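Local structure of lipase (Penicillium expansum, 3G7N) at residues T2-A7 against T217-G222; P9-A14 against N157-F162; R13-S18 against F245-L250; S19-G24 against A59-G64; T179-N184 against T206-S211. The protein hydrolyses acylglycerol lipids such as triacylglycerols as a secreted alkaline lipase, releasing free fatty acids. One frame throughout, in Å; residues are numbered along the deposited sequence.

Contact 1 of 5, residues T2-A7 against T217-G222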
# COMPACT_ATOMS: atom_id res chain seq x y z
N THR A 2 14.65 -12.14 -9.80
CA THR A 2 15.88 -12.67 -9.21
C THR A 2 15.71 -12.85 -7.71
O THR A 2 14.96 -12.12 -7.05
CB THR A 2 17.07 -11.74 -9.48
OG1 THR A 2 16.78 -10.44 -8.94
CG2 THR A 2 17.33 -11.60 -10.95
N ALA A 3 16.36 -13.86 -7.16
CA ALA A 3 16.29 -14.11 -5.73
C ALA A 3 16.64 -12.86 -4.92
O ALA A 3 17.64 -12.19 -5.18
CB ALA A 3 17.19 -15.28 -5.34
N ASP A 4 15.82 -12.57 -3.92
CA ASP A 4 16.07 -11.42 -3.06
C ASP A 4 15.53 -11.71 -1.66
O ASP A 4 14.60 -11.04 -1.18
CB ASP A 4 15.47 -10.14 -3.64
CG ASP A 4 16.04 -8.88 -2.98
OD1 ASP A 4 16.84 -9.00 -2.02
OD2 ASP A 4 15.63 -7.77 -3.37
N ALA A 5 16.10 -12.73 -1.01
CA ALA A 5 15.69 -13.12 0.33
C ALA A 5 15.77 -11.94 1.31
O ALA A 5 15.01 -11.87 2.27
CB ALA A 5 16.55 -14.30 0.84
N ALA A 6 16.73 -11.05 1.09
CA ALA A 6 16.95 -9.93 2.00
C ALA A 6 15.75 -8.99 2.09
O ALA A 6 15.62 -8.26 3.07
CB ALA A 6 18.20 -9.16 1.59
N ALA A 7 14.90 -9.00 1.06
CA ALA A 7 13.68 -8.18 1.03
C ALA A 7 12.59 -8.70 1.95
O ALA A 7 11.62 -7.98 2.24
CB ALA A 7 13.16 -8.08 -0.39
N THR A 217 11.38 -15.60 -1.96
CA THR A 217 11.18 -14.18 -2.25
C THR A 217 12.04 -13.69 -3.40
O THR A 217 13.27 -13.92 -3.41
CB THR A 217 11.43 -13.31 -1.02
OG1 THR A 217 10.48 -13.65 -0.01
CG2 THR A 217 11.29 -11.83 -1.36
N VAL A 218 11.42 -13.07 -4.39
CA VAL A 218 12.12 -12.54 -5.52
C VAL A 218 11.85 -11.05 -5.72
O VAL A 218 10.78 -10.54 -5.33
CB VAL A 218 11.81 -13.31 -6.83
CG1 VAL A 218 12.22 -14.78 -6.68
CG2 VAL A 218 10.31 -13.22 -7.17
N LYS A 219 12.80 -10.36 -6.34
CA LYS A 219 12.60 -9.03 -6.87
C LYS A 219 12.32 -9.11 -8.34
O LYS A 219 13.06 -9.73 -9.10
CB LYS A 219 13.85 -8.19 -6.64
CG LYS A 219 13.76 -6.76 -7.14
CD LYS A 219 15.08 -6.01 -6.92
CE LYS A 219 14.90 -4.51 -7.05
NZ LYS A 219 16.13 -3.76 -6.64
N CYS A 220 11.19 -8.54 -8.75
CA CYS A 220 10.69 -8.70 -10.11
C CYS A 220 11.27 -7.64 -11.02
O CYS A 220 11.65 -6.56 -10.58
CB CYS A 220 9.17 -8.61 -10.08
SG CYS A 220 8.39 -9.71 -8.88
N GLU A 221 11.33 -7.95 -12.31
CA GLU A 221 11.84 -7.01 -13.30
C GLU A 221 10.69 -6.27 -13.97
O GLU A 221 9.81 -6.89 -14.58
CB GLU A 221 12.65 -7.77 -14.36
CG GLU A 221 13.72 -8.69 -13.80
CD GLU A 221 14.23 -9.69 -14.83
OE1 GLU A 221 14.20 -9.35 -16.04
OE2 GLU A 221 14.69 -10.79 -14.43
N GLY A 222 10.68 -4.95 -13.84
CA GLY A 222 9.64 -4.15 -14.45
C GLY A 222 8.31 -4.34 -13.72
O GLY A 222 8.27 -4.81 -12.58
O HOH W 1 15.05 -8.46 -10.52

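Contact 2 of 5, residues P9-A14 against N157-F162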
# COMPACT_ATOMS: atom_id res chain seq x y z
N PRO A 9 12.23 -9.79 5.19
CA PRO A 9 11.87 -9.34 6.53
C PRO A 9 11.03 -8.05 6.55
O PRO A 9 10.06 -7.98 7.30
CB PRO A 9 13.22 -9.15 7.22
CG PRO A 9 14.11 -10.16 6.54
CD PRO A 9 13.66 -10.15 5.09
N ASP A 10 11.36 -7.10 5.69
CA ASP A 10 10.58 -5.86 5.70
C ASP A 10 9.17 -6.09 5.15
O ASP A 10 8.21 -5.46 5.58
CB ASP A 10 11.29 -4.72 4.96
CG ASP A 10 12.47 -4.16 5.73
OD1 ASP A 10 12.60 -4.48 6.93
OD2 ASP A 10 13.20 -3.33 5.15
N LEU A 11 9.04 -6.97 4.17
CA LEU A 11 7.73 -7.21 3.57
C LEU A 11 6.86 -8.05 4.50
O LEU A 11 5.64 -7.86 4.57
CB LEU A 11 7.89 -7.86 2.20
CG LEU A 11 8.46 -6.93 1.13
CD1 LEU A 11 9.00 -7.72 -0.05
CD2 LEU A 11 7.42 -5.89 0.69
N HIS A 12 7.49 -8.96 5.24
CA HIS A 12 6.82 -9.73 6.27
C HIS A 12 6.26 -8.81 7.37
O HIS A 12 5.12 -8.93 7.78
CB HIS A 12 7.78 -10.79 6.85
CG HIS A 12 7.17 -11.66 7.90
ND1 HIS A 12 6.24 -12.64 7.63
CD2 HIS A 12 7.45 -11.77 9.23
CE1 HIS A 12 5.96 -13.30 8.73
NE2 HIS A 12 6.63 -12.75 9.73
N ARG A 13 7.08 -7.84 7.79
CA ARG A 13 6.61 -6.82 8.73
C ARG A 13 5.43 -6.02 8.14
O ARG A 13 4.46 -5.79 8.83
CB ARG A 13 7.74 -5.88 9.16
CG ARG A 13 7.25 -4.70 10.00
CD ARG A 13 8.41 -3.83 10.49
NE ARG A 13 7.95 -2.60 11.14
CZ ARG A 13 7.70 -1.46 10.50
NH1 ARG A 13 7.82 -1.38 9.19
NH2 ARG A 13 7.31 -0.41 11.21
N ALA A 14 5.55 -5.63 6.89
CA ALA A 14 4.48 -4.89 6.24
C ALA A 14 3.18 -5.70 6.26
O ALA A 14 2.11 -5.14 6.45
CB ALA A 14 4.87 -4.55 4.82
N ASN A 157 4.83 0.26 1.13
CA ASN A 157 4.66 -1.16 0.78
C ASN A 157 3.20 -1.48 0.55
O ASN A 157 2.43 -1.55 1.51
CB ASN A 157 5.21 -2.04 1.91
CG ASN A 157 6.71 -1.89 2.08
OD1 ASN A 157 7.48 -2.14 1.16
ND2 ASN A 157 7.13 -1.47 3.28
N ALA A 158 2.82 -1.54 -0.73
CA ALA A 158 1.46 -1.93 -1.10
C ALA A 158 1.43 -3.44 -1.33
O ALA A 158 2.19 -3.94 -2.17
CB ALA A 158 1.03 -1.21 -2.38
N LEU A 159 0.60 -4.15 -0.57
CA LEU A 159 0.55 -5.61 -0.68
C LEU A 159 -0.68 -6.05 -1.46
O LEU A 159 -1.80 -5.59 -1.21
CB LEU A 159 0.53 -6.24 0.71
CG LEU A 159 1.69 -5.79 1.62
CD1 LEU A 159 1.56 -6.45 2.98
CD2 LEU A 159 3.07 -6.08 1.01
N ASN A 160 -0.45 -6.94 -2.42
CA ASN A 160 -1.55 -7.60 -3.13
C ASN A 160 -2.50 -6.59 -3.78
O ASN A 160 -3.73 -6.77 -3.75
CB ASN A 160 -2.33 -8.58 -2.21
CG ASN A 160 -1.45 -9.67 -1.60
OD1 ASN A 160 -0.26 -9.43 -1.32
ND2 ASN A 160 -2.01 -10.83 -1.33
N ALA A 161 -1.94 -5.56 -4.41
CA ALA A 161 -2.71 -4.42 -4.91
C ALA A 161 -2.99 -4.48 -6.39
O ALA A 161 -2.14 -4.86 -7.18
CB ALA A 161 -2.00 -3.12 -4.59
N PHE A 162 -4.18 -4.01 -6.76
CA PHE A 162 -4.50 -3.74 -8.15
C PHE A 162 -3.97 -2.36 -8.56
O PHE A 162 -3.75 -1.50 -7.71
CB PHE A 162 -6.02 -3.83 -8.37
CG PHE A 162 -6.83 -3.02 -7.41
CD1 PHE A 162 -7.17 -1.71 -7.71
CD2 PHE A 162 -7.28 -3.55 -6.21
CE1 PHE A 162 -7.99 -0.97 -6.85
CE2 PHE A 162 -8.07 -2.81 -5.34
CZ PHE A 162 -8.48 -1.53 -5.70

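Contact 3 of 5, residues R13-S18 against F245-L250. With SO4 (sulfate ion), chain E.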
# COMPACT_ATOMS: atom_id res chain seq x y z
N ARG A 13 7.08 -7.84 7.79
CA ARG A 13 6.61 -6.82 8.73
C ARG A 13 5.43 -6.02 8.14
O ARG A 13 4.46 -5.79 8.83
CB ARG A 13 7.74 -5.88 9.16
CG ARG A 13 7.25 -4.70 10.00
CD ARG A 13 8.41 -3.83 10.49
NE ARG A 13 7.95 -2.60 11.14
CZ ARG A 13 7.70 -1.46 10.50
NH1 ARG A 13 7.82 -1.38 9.19
NH2 ARG A 13 7.31 -0.41 11.21
N ALA A 14 5.55 -5.63 6.89
CA ALA A 14 4.48 -4.89 6.24
C ALA A 14 3.18 -5.70 6.26
O ALA A 14 2.11 -5.14 6.45
CB ALA A 14 4.87 -4.55 4.82
N ALA A 15 3.29 -7.00 6.04
CA ALA A 15 2.11 -7.86 6.04
C ALA A 15 1.51 -8.00 7.42
O ALA A 15 0.29 -8.01 7.57
CB ALA A 15 2.45 -9.22 5.46
N LYS A 16 2.37 -8.05 8.46
CA LYS A 16 1.87 -8.05 9.83
C LYS A 16 1.11 -6.76 10.18
O LYS A 16 0.05 -6.80 10.77
CB LYS A 16 2.98 -8.32 10.85
CG LYS A 16 3.52 -9.75 10.76
CD LYS A 16 4.91 -9.89 11.42
CE LYS A 16 4.86 -9.72 12.91
NZ LYS A 16 6.23 -9.99 13.48
N LEU A 17 1.67 -5.61 9.80
CA LEU A 17 1.01 -4.34 10.03
C LEU A 17 -0.32 -4.27 9.28
O LEU A 17 -1.31 -3.76 9.80
CB LEU A 17 1.91 -3.18 9.60
CG LEU A 17 3.19 -3.00 10.42
CD1 LEU A 17 4.03 -1.90 9.82
CD2 LEU A 17 2.90 -2.70 11.88
N SER A 18 -0.30 -4.74 8.04
CA SER A 18 -1.53 -4.75 7.25
C SER A 18 -2.61 -5.63 7.89
O SER A 18 -3.77 -5.27 7.91
CB SER A 18 -1.24 -5.25 5.85
OG SER A 18 -0.38 -4.38 5.12
N PHE A 245 3.52 -12.59 2.06
CA PHE A 245 4.80 -12.82 2.75
C PHE A 245 4.64 -13.60 4.04
O PHE A 245 5.24 -13.28 5.06
CB PHE A 245 5.58 -11.52 2.92
CG PHE A 245 5.91 -10.88 1.62
CD1 PHE A 245 7.00 -11.32 0.87
CD2 PHE A 245 4.97 -10.06 1.02
CE1 PHE A 245 7.15 -10.92 -0.47
CE2 PHE A 245 5.12 -9.66 -0.28
CZ PHE A 245 6.16 -10.13 -1.05
N GLY A 246 3.86 -14.67 3.97
CA GLY A 246 3.78 -15.63 5.06
C GLY A 246 2.73 -15.29 6.11
O GLY A 246 2.57 -16.02 7.08
N VAL A 247 1.99 -14.20 5.89
CA VAL A 247 0.97 -13.77 6.85
C VAL A 247 -0.42 -13.87 6.22
O VAL A 247 -0.69 -13.22 5.21
CB VAL A 247 1.21 -12.30 7.26
CG1 VAL A 247 0.13 -11.85 8.23
CG2 VAL A 247 2.63 -12.12 7.84
N VAL A 248 -1.31 -14.63 6.84
CA VAL A 248 -2.70 -14.65 6.44
C VAL A 248 -3.43 -13.53 7.17
O VAL A 248 -3.32 -13.40 8.39
CB VAL A 248 -3.36 -16.01 6.79
CG1 VAL A 248 -4.86 -15.99 6.56
CG2 VAL A 248 -2.67 -17.16 6.02
N MET A 249 -4.02 -12.62 6.42
CA MET A 249 -4.66 -11.46 7.02
C MET A 249 -5.63 -11.87 8.11
O MET A 249 -6.40 -12.82 7.94
CB MET A 249 -5.36 -10.61 5.96
CG MET A 249 -4.41 -9.98 4.94
SD MET A 249 -3.18 -8.88 5.68
CE MET A 249 -1.65 -9.60 5.11
N LEU A 250 -5.63 -11.09 9.20
CA LEU A 250 -6.41 -11.32 10.41
C LEU A 250 -5.83 -12.33 11.39
O LEU A 250 -6.31 -12.40 12.53
CB LEU A 250 -7.88 -11.64 10.11
CG LEU A 250 -8.73 -10.45 9.70
CD1 LEU A 250 -10.07 -10.95 9.14
CD2 LEU A 250 -8.96 -9.53 10.89
S SO4 E . 5.45 -11.62 16.41
O1 SO4 E . 4.03 -11.95 16.32
O2 SO4 E . 5.76 -10.23 16.05
O3 SO4 E . 5.94 -11.88 17.77
O4 SO4 E . 6.19 -12.52 15.53

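Contact 4 of 5, residues S19-G24 against A59-G64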
# COMPACT_ATOMS: atom_id res chain seq x y z
N SER A 19 -2.19 -6.79 8.43
CA SER A 19 -3.11 -7.67 9.16
C SER A 19 -3.68 -7.00 10.41
O SER A 19 -4.89 -7.04 10.68
CB SER A 19 -2.38 -8.97 9.54
OG SER A 19 -3.23 -9.90 10.20
N ALA A 20 -2.81 -6.27 11.12
CA ALA A 20 -3.24 -5.51 12.31
C ALA A 20 -4.33 -4.51 11.97
O ALA A 20 -5.20 -4.22 12.81
CB ALA A 20 -2.04 -4.80 12.96
N ALA A 21 -4.24 -3.89 10.80
CA ALA A 21 -5.26 -2.94 10.39
C ALA A 21 -6.63 -3.62 10.23
O ALA A 21 -7.65 -3.04 10.59
CB ALA A 21 -4.86 -2.27 9.11
N TYR A 22 -6.63 -4.85 9.72
CA TYR A 22 -7.88 -5.62 9.65
C TYR A 22 -8.37 -6.02 11.05
O TYR A 22 -9.56 -5.94 11.34
CB TYR A 22 -7.70 -6.89 8.81
CG TYR A 22 -7.57 -6.66 7.33
CD1 TYR A 22 -8.69 -6.33 6.56
CD2 TYR A 22 -6.36 -6.88 6.67
CE1 TYR A 22 -8.59 -6.18 5.18
CE2 TYR A 22 -6.27 -6.78 5.30
CZ TYR A 22 -7.39 -6.45 4.56
OH TYR A 22 -7.28 -6.37 3.20
N THR A 23 -7.45 -6.38 11.94
CA THR A 23 -7.80 -6.79 13.29
C THR A 23 -8.35 -5.63 14.11
O THR A 23 -9.26 -5.80 14.92
CB THR A 23 -6.57 -7.38 13.98
OG1 THR A 23 -6.17 -8.56 13.30
CG2 THR A 23 -6.83 -7.68 15.46
N GLY A 24 -7.89 -4.41 13.81
CA GLY A 24 -8.27 -3.24 14.59
C GLY A 24 -7.56 -3.21 15.93
O GLY A 24 -8.11 -2.78 16.93
N ALA A 59 4.22 6.19 10.47
CA ALA A 59 3.59 5.17 9.62
C ALA A 59 2.12 5.50 9.38
O ALA A 59 1.39 5.91 10.29
CB ALA A 59 3.68 3.82 10.30
N VAL A 60 1.71 5.28 8.14
CA VAL A 60 0.31 5.31 7.72
C VAL A 60 -0.09 3.92 7.25
O VAL A 60 0.46 3.41 6.26
CB VAL A 60 0.11 6.31 6.56
CG1 VAL A 60 -1.34 6.32 6.11
CG2 VAL A 60 0.57 7.74 6.96
N ILE A 61 -1.01 3.29 7.97
CA ILE A 61 -1.36 1.88 7.72
C ILE A 61 -2.83 1.84 7.33
O ILE A 61 -3.69 2.24 8.11
CB ILE A 61 -1.15 1.02 8.97
CG1 ILE A 61 0.27 1.17 9.54
CG2 ILE A 61 -1.42 -0.45 8.64
CD1 ILE A 61 0.44 0.55 10.92
N MET A 62 -3.10 1.45 6.09
CA MET A 62 -4.46 1.46 5.57
C MET A 62 -5.06 0.07 5.55
O MET A 62 -4.41 -0.90 5.14
CB MET A 62 -4.49 2.03 4.16
CG MET A 62 -3.99 3.50 4.09
SD MET A 62 -4.78 4.64 5.28
CE MET A 62 -6.47 4.63 4.68
N ARG A 63 -6.32 -0.02 5.95
CA ARG A 63 -7.04 -1.30 5.90
C ARG A 63 -7.58 -1.53 4.50
O ARG A 63 -8.12 -0.60 3.88
CB ARG A 63 -8.16 -1.33 6.93
CG ARG A 63 -8.72 -2.74 7.15
CD ARG A 63 -9.99 -2.68 7.95
NE ARG A 63 -11.08 -2.18 7.13
CZ ARG A 63 -12.23 -1.74 7.61
NH1 ARG A 63 -12.59 -2.05 8.86
NH2 ARG A 63 -13.11 -1.19 6.80
N GLY A 64 -7.64 -2.80 4.09
CA GLY A 64 -8.47 -3.21 2.96
C GLY A 64 -9.97 -3.23 3.28
O GLY A 64 -10.42 -2.73 4.32

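Contact 5 of 5, residues T179-N184 against T206-S211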
# COMPACT_ATOMS: atom_id res chain seq x y z
N THR A 179 10.64 5.26 -2.13
CA THR A 179 10.59 3.93 -2.70
C THR A 179 9.20 3.34 -2.52
O THR A 179 8.74 3.14 -1.39
CB THR A 179 11.62 3.01 -2.03
OG1 THR A 179 12.93 3.60 -2.17
CG2 THR A 179 11.64 1.62 -2.65
N PHE A 180 8.55 3.03 -3.64
CA PHE A 180 7.26 2.33 -3.64
C PHE A 180 7.45 0.87 -4.03
O PHE A 180 7.94 0.57 -5.14
CB PHE A 180 6.27 3.02 -4.59
CG PHE A 180 4.93 2.34 -4.65
CD1 PHE A 180 4.14 2.25 -3.53
CD2 PHE A 180 4.45 1.82 -5.85
CE1 PHE A 180 2.94 1.52 -3.55
CE2 PHE A 180 3.20 1.19 -5.90
CZ PHE A 180 2.46 1.03 -4.75
N ASN A 181 7.08 -0.03 -3.11
CA ASN A 181 7.19 -1.46 -3.34
C ASN A 181 5.80 -2.06 -3.47
O ASN A 181 4.89 -1.72 -2.71
CB ASN A 181 7.90 -2.13 -2.16
CG ASN A 181 9.29 -1.63 -1.98
OD1 ASN A 181 10.01 -1.41 -2.96
ND2 ASN A 181 9.61 -1.22 -0.74
N ARG A 182 5.64 -2.99 -4.42
CA ARG A 182 4.41 -3.80 -4.54
C ARG A 182 4.72 -5.22 -4.16
O ARG A 182 5.38 -5.93 -4.93
CB ARG A 182 3.88 -3.73 -5.98
CG ARG A 182 3.43 -2.36 -6.35
CD ARG A 182 2.69 -2.34 -7.68
NE ARG A 182 3.57 -2.67 -8.79
CZ ARG A 182 3.49 -3.76 -9.55
NH1 ARG A 182 2.67 -4.78 -9.23
NH2 ARG A 182 4.27 -3.87 -10.61
N GLY A 183 4.32 -5.64 -2.97
CA GLY A 183 4.64 -6.99 -2.50
C GLY A 183 3.47 -7.92 -2.74
O GLY A 183 2.40 -7.72 -2.15
N ASN A 184 3.67 -8.93 -3.60
CA ASN A 184 2.57 -9.79 -4.06
C ASN A 184 2.78 -11.26 -3.71
O ASN A 184 3.88 -11.69 -3.31
CB ASN A 184 2.37 -9.59 -5.56
CG ASN A 184 1.80 -8.24 -5.85
OD1 ASN A 184 1.11 -7.66 -5.00
ND2 ASN A 184 2.07 -7.70 -7.03
N THR A 206 8.49 -1.13 -7.47
CA THR A 206 9.26 -2.36 -7.62
C THR A 206 8.41 -3.51 -7.06
O THR A 206 7.97 -3.45 -5.92
CB THR A 206 10.58 -2.30 -6.82
OG1 THR A 206 11.36 -1.20 -7.31
CG2 THR A 206 11.37 -3.58 -6.96
N GLU A 207 8.15 -4.51 -7.90
CA GLU A 207 7.37 -5.64 -7.45
C GLU A 207 8.25 -6.67 -6.81
O GLU A 207 9.34 -6.97 -7.32
CB GLU A 207 6.58 -6.27 -8.62
CG GLU A 207 5.58 -7.34 -8.13
CD GLU A 207 4.78 -8.05 -9.22
OE1 GLU A 207 4.97 -7.76 -10.42
OE2 GLU A 207 3.97 -8.91 -8.85
N TYR A 208 7.80 -7.22 -5.69
CA TYR A 208 8.42 -8.38 -5.06
C TYR A 208 7.35 -9.46 -4.97
O TYR A 208 6.16 -9.16 -4.99
CB TYR A 208 8.89 -8.05 -3.64
CG TYR A 208 10.02 -7.04 -3.57
CD1 TYR A 208 11.35 -7.46 -3.58
CD2 TYR A 208 9.76 -5.67 -3.61
CE1 TYR A 208 12.40 -6.54 -3.63
CE2 TYR A 208 10.79 -4.74 -3.58
CZ TYR A 208 12.11 -5.18 -3.67
OH TYR A 208 13.14 -4.26 -3.69
N TYR A 209 7.77 -10.72 -4.87
CA TYR A 209 6.84 -11.83 -5.01
C TYR A 209 7.35 -12.99 -4.17
O TYR A 209 8.56 -13.20 -4.08
CB TYR A 209 6.74 -12.21 -6.49
CG TYR A 209 5.57 -13.10 -6.84
CD1 TYR A 209 4.29 -12.57 -7.00
CD2 TYR A 209 5.77 -14.42 -7.17
CE1 TYR A 209 3.24 -13.35 -7.38
CE2 TYR A 209 4.72 -15.20 -7.68
CZ TYR A 209 3.45 -14.64 -7.77
OH TYR A 209 2.40 -15.38 -8.26
N SER A 210 6.46 -13.72 -3.51
CA SER A 210 6.89 -14.89 -2.76
C SER A 210 5.78 -15.90 -2.70
O SER A 210 4.62 -15.59 -3.01
CB SER A 210 7.37 -14.52 -1.34
OG SER A 210 6.30 -14.53 -0.40
N SER A 211 6.13 -17.08 -2.19
CA SER A 211 5.13 -18.06 -1.80
C SER A 211 5.10 -18.22 -0.29
O SER A 211 4.60 -19.22 0.23
CB SER A 211 5.40 -19.42 -2.48
OG SER A 211 6.70 -19.89 -2.16
O HOH W 2 10.52 1.22 -6.26
O HOH W 3 12.68 -1.60 -3.35
O HOH W 4 2.08 -6.77 -11.55
O HOH W 5 3.96 -13.10 -0.73

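Contact 1 of 5, residues T2-A7 against T217-G222
Asp4, just past the short strand 2-3, packs its side chain obliquely across that of Lys219 in the antiparallel strand 218-219. Asp4 CG stands anti to the backbone N (chi1 -164°), beside the carbonyl carbon. Asp4 CB lies 3.8 Å from Lys219 N and is also close to Lys219 CB. Beyond it, the carboxylate reaches the aliphatic part of the lysine: Asp4 OD2 is 3.7 Å from Lys219 CB and 4.0 Å from Lys219 CD. The charged ends do not touch, with Asp4 OD2 and Lys219 NZ 5.2 Å apart, so any attraction between them is probably modest. Strands 2-3 and 218-219 form one end of the large mixed sheet of this alpha/beta-hydrolase fold, and 2-3 is its outermost strand there. Thr2 and Lys219 are a hydrogen-bonded pair. Thr2 N donates to Lys219 O, and Lys219 N returns a bond of 2.9 Å to Thr2 O. One water joins Thr2 OG1 to Lys219 O. Where the first segment leaves the strand, Asp4 N still donates to Thr217 O at 2.9 Å. Thr217 OG1 is hydrogen-bonded to Thr213 O, while Thr217 CG2 lies 3.4 Å from Asp4 O. The same methyl meets Ala7 CB at 4.3 Å.

Contact 2 of 5, residues P9-A14 against N157-F162
Helix 8-23 packs on the central sheet of this alpha/beta-hydrolase fold through Leu11 and Ala14, which meet Asn157 and Leu159 of strand 154-159. The local axes pass 9.4 Å apart, with their N-to-C directions at 65°. No hydrogen bond joins the two segments, and the contact is made by side-chain packing in the buried interior. Ala14 points its methyl at the strand. Its CB sits 3.9 Å from Asn157 CB and 4.1 Å from Asn157 ND2. Leu11 reaches the strand with one branch, CD2, which lies 3.8 Å from Asn157 OD1; the two side chains cross at about a right angle. That amide oxygen has its polar partner elsewhere, in Asn181 ND2 on the neighbouring strand, so the methyl packs on a buried oxygen that is already satisfied. Leu159 points the same way as Asn157, one strand repeat further on. Its CD2 is 4.4 Å from Leu11 CD2. The side chain of Leu159 lies about 7 Å from that of the nucleophile Ser132, so this packing lies near the active site. The other branch of Leu159, CD1, is anti to CA (chi2 179°), which extends it to the helix backbone, 3.7 Å from both Ala14 C and Ala14 O.

Contact 3 of 5, residues R13-S18 against F245-L250
Ala15 and Val247 bring their CA atoms to 6.1 Å where helix 8-23 meets the short strand 247-248. The helix lies on the central sheet of the alpha/beta-hydrolase fold, and the 245-250 segment covers another side of it. Ala15 points its methyl at the strand, and Ala15 CB is 3.8 Å from Val247 CG2. The two valine methyls divide their contacts. Val247 CG1 rests near Ala15 O, and CG2 also touches Lys16 CG at 3.9 Å. The lysine chain, bent at chi3 (68°), crosses Val247 at about a right angle and ends on a sulfate ion, probably from the crystallisation liquor. Lys16 NZ donates to sulfate O2 at 2.6 Å, and Ser258 OG also bonds the ion. An alanine at Lys16 would probably leave Val247 CG2 without its CG neighbour and the sulfate without its lysine partner. Ser18 OG and Ser18 N both bond Ala14 O, from opposite faces of its plane. Met249 SD lies 4.1 Å from Ser18 CB. The methionine side chain is about 7 Å from that of the nucleophile Ser132. Its chain bends at chi2 and chi3, and its methyl CE ends 3.5 Å from Ala15 O and 4.1 Å from Ala15 CB.

Contact 4 of 5, residues S19-G24 against A59-G64
Ile61 and Ala21 make the first touch as the chain runs along strand 57-62, a member of the central alpha/beta-hydrolase sheet, past the end of helix 8-23. Ile61 CG2 is anti to the backbone N (chi1 -54° for CG1) and meets Ala21 CB at 3.9 Å. Met62 turns its side chain from the helix, toward Trp103 and Ile110 of helix 97-120. Arg63 comes next, with its CA 5.1 Å from that of Ala21. Its aliphatic part runs over the last turn of the helix: Arg63 CD is 3.5 Å from Ala21 O, and Arg63 CG is 3.6 Å from Tyr22 CD1. The Tyr22 ring and Arg63 guanidinium planes are 14° apart, but the side chains themselves cross at a slant. Arg63 NE donates to Gly64 O at 2.9 Å, nearly in line with the carbonyl bond, while NH2 forms a salt bridge with Asp44. Two polar partners thus hold the guanidinium. Gly64 packs closely against the tyrosine, where a CB would clash with the hydroxyl. Tyr22 OH is hydrogen-bonded to His131 ND1, and the Tyr22 side chain touches that of the nucleophile Ser132. Gly64 CA lies 3.4 Å from Tyr22 OH, and Gly64 N is 3.7 Å from Tyr22 CZ.

Contact 5 of 5, residues T179-N184 against T206-S211
Backbone hydrogen bonds join Phe180, Arg182 and Asn184 to Thr206, Tyr208 and Ser210 in parallel register. Thr206 N bonds Phe180 O, and Arg182 N bonds Thr206 O at 2.8 Å. The ladder continues through Tyr208 N to Arg182 O and Asn184 N to Tyr208 O. It ends with the longer bond from Ser210 N to Asn184 O, 3.3 Å.

Polar and charged side chains gather on the face of Arg182, Asn184 and Glu207. Glu207 CG is anti to the backbone N (chi1 -172°), and the extended chain beyond carries the carboxylate to Asn184. Asn184 ND2 donates to Glu207 OE2 at 2.9 Å, with an N-H...O angle of 168°. Glu207 OE2 lies near the amide plane, and the donor comes from above the carboxylate plane. Ser229 OG also bonds OE2. The salt bridge from Arg182 NH1 to Glu207 OE1 is long, 3.9 Å, and Arg182 NH2 bonds Gln223 OE1. Glu207 CB lies over one face of the guanidinium, toward its rim. An alanine at Glu207 would probably leave Asn184 ND2 without its acceptor and Arg182 without this nearby negative charge.

On the face of Asn181, Thr206 and Tyr208, the contacts are packing and water bridges. Asn181 OD1 approaches the edge of the Tyr208 ring, in its plane, 3.5 Å from CE2. A water bridges that OD1 and Tyr208 OH, while Asn181 ND2 bonds Asn157 OD1.

Asn184 lies about 6 Å, side chain to side chain, from Asp188 of the charge relay. Neighbouring parallel strands of this kind form the core of the alpha/beta-hydrolase sheet.

In the fold
Helix 8-23 carries contacts 2, 3 and 4 in chain order. Contacts 2 and 3 share Arg13 and Ala14, and their centres are about 7 Å apart; contact 4 is about 10 Å from contact 3. Contacts 1, 2, 4 and 5 all reach the same mixed sheet. Strands 218-219 and 206-210 are neighbours, which puts contacts 1 and 5 about 8 Å apart between centres. Strands 154-159 and 179-185 likewise join contacts 2 and 5. Contacts 1 and 4 are most distant, about 25 Å between centres. The N-terminal segment thus starts at the sheet edge and then crosses it as a helix, passing close to the catalytic Ser132.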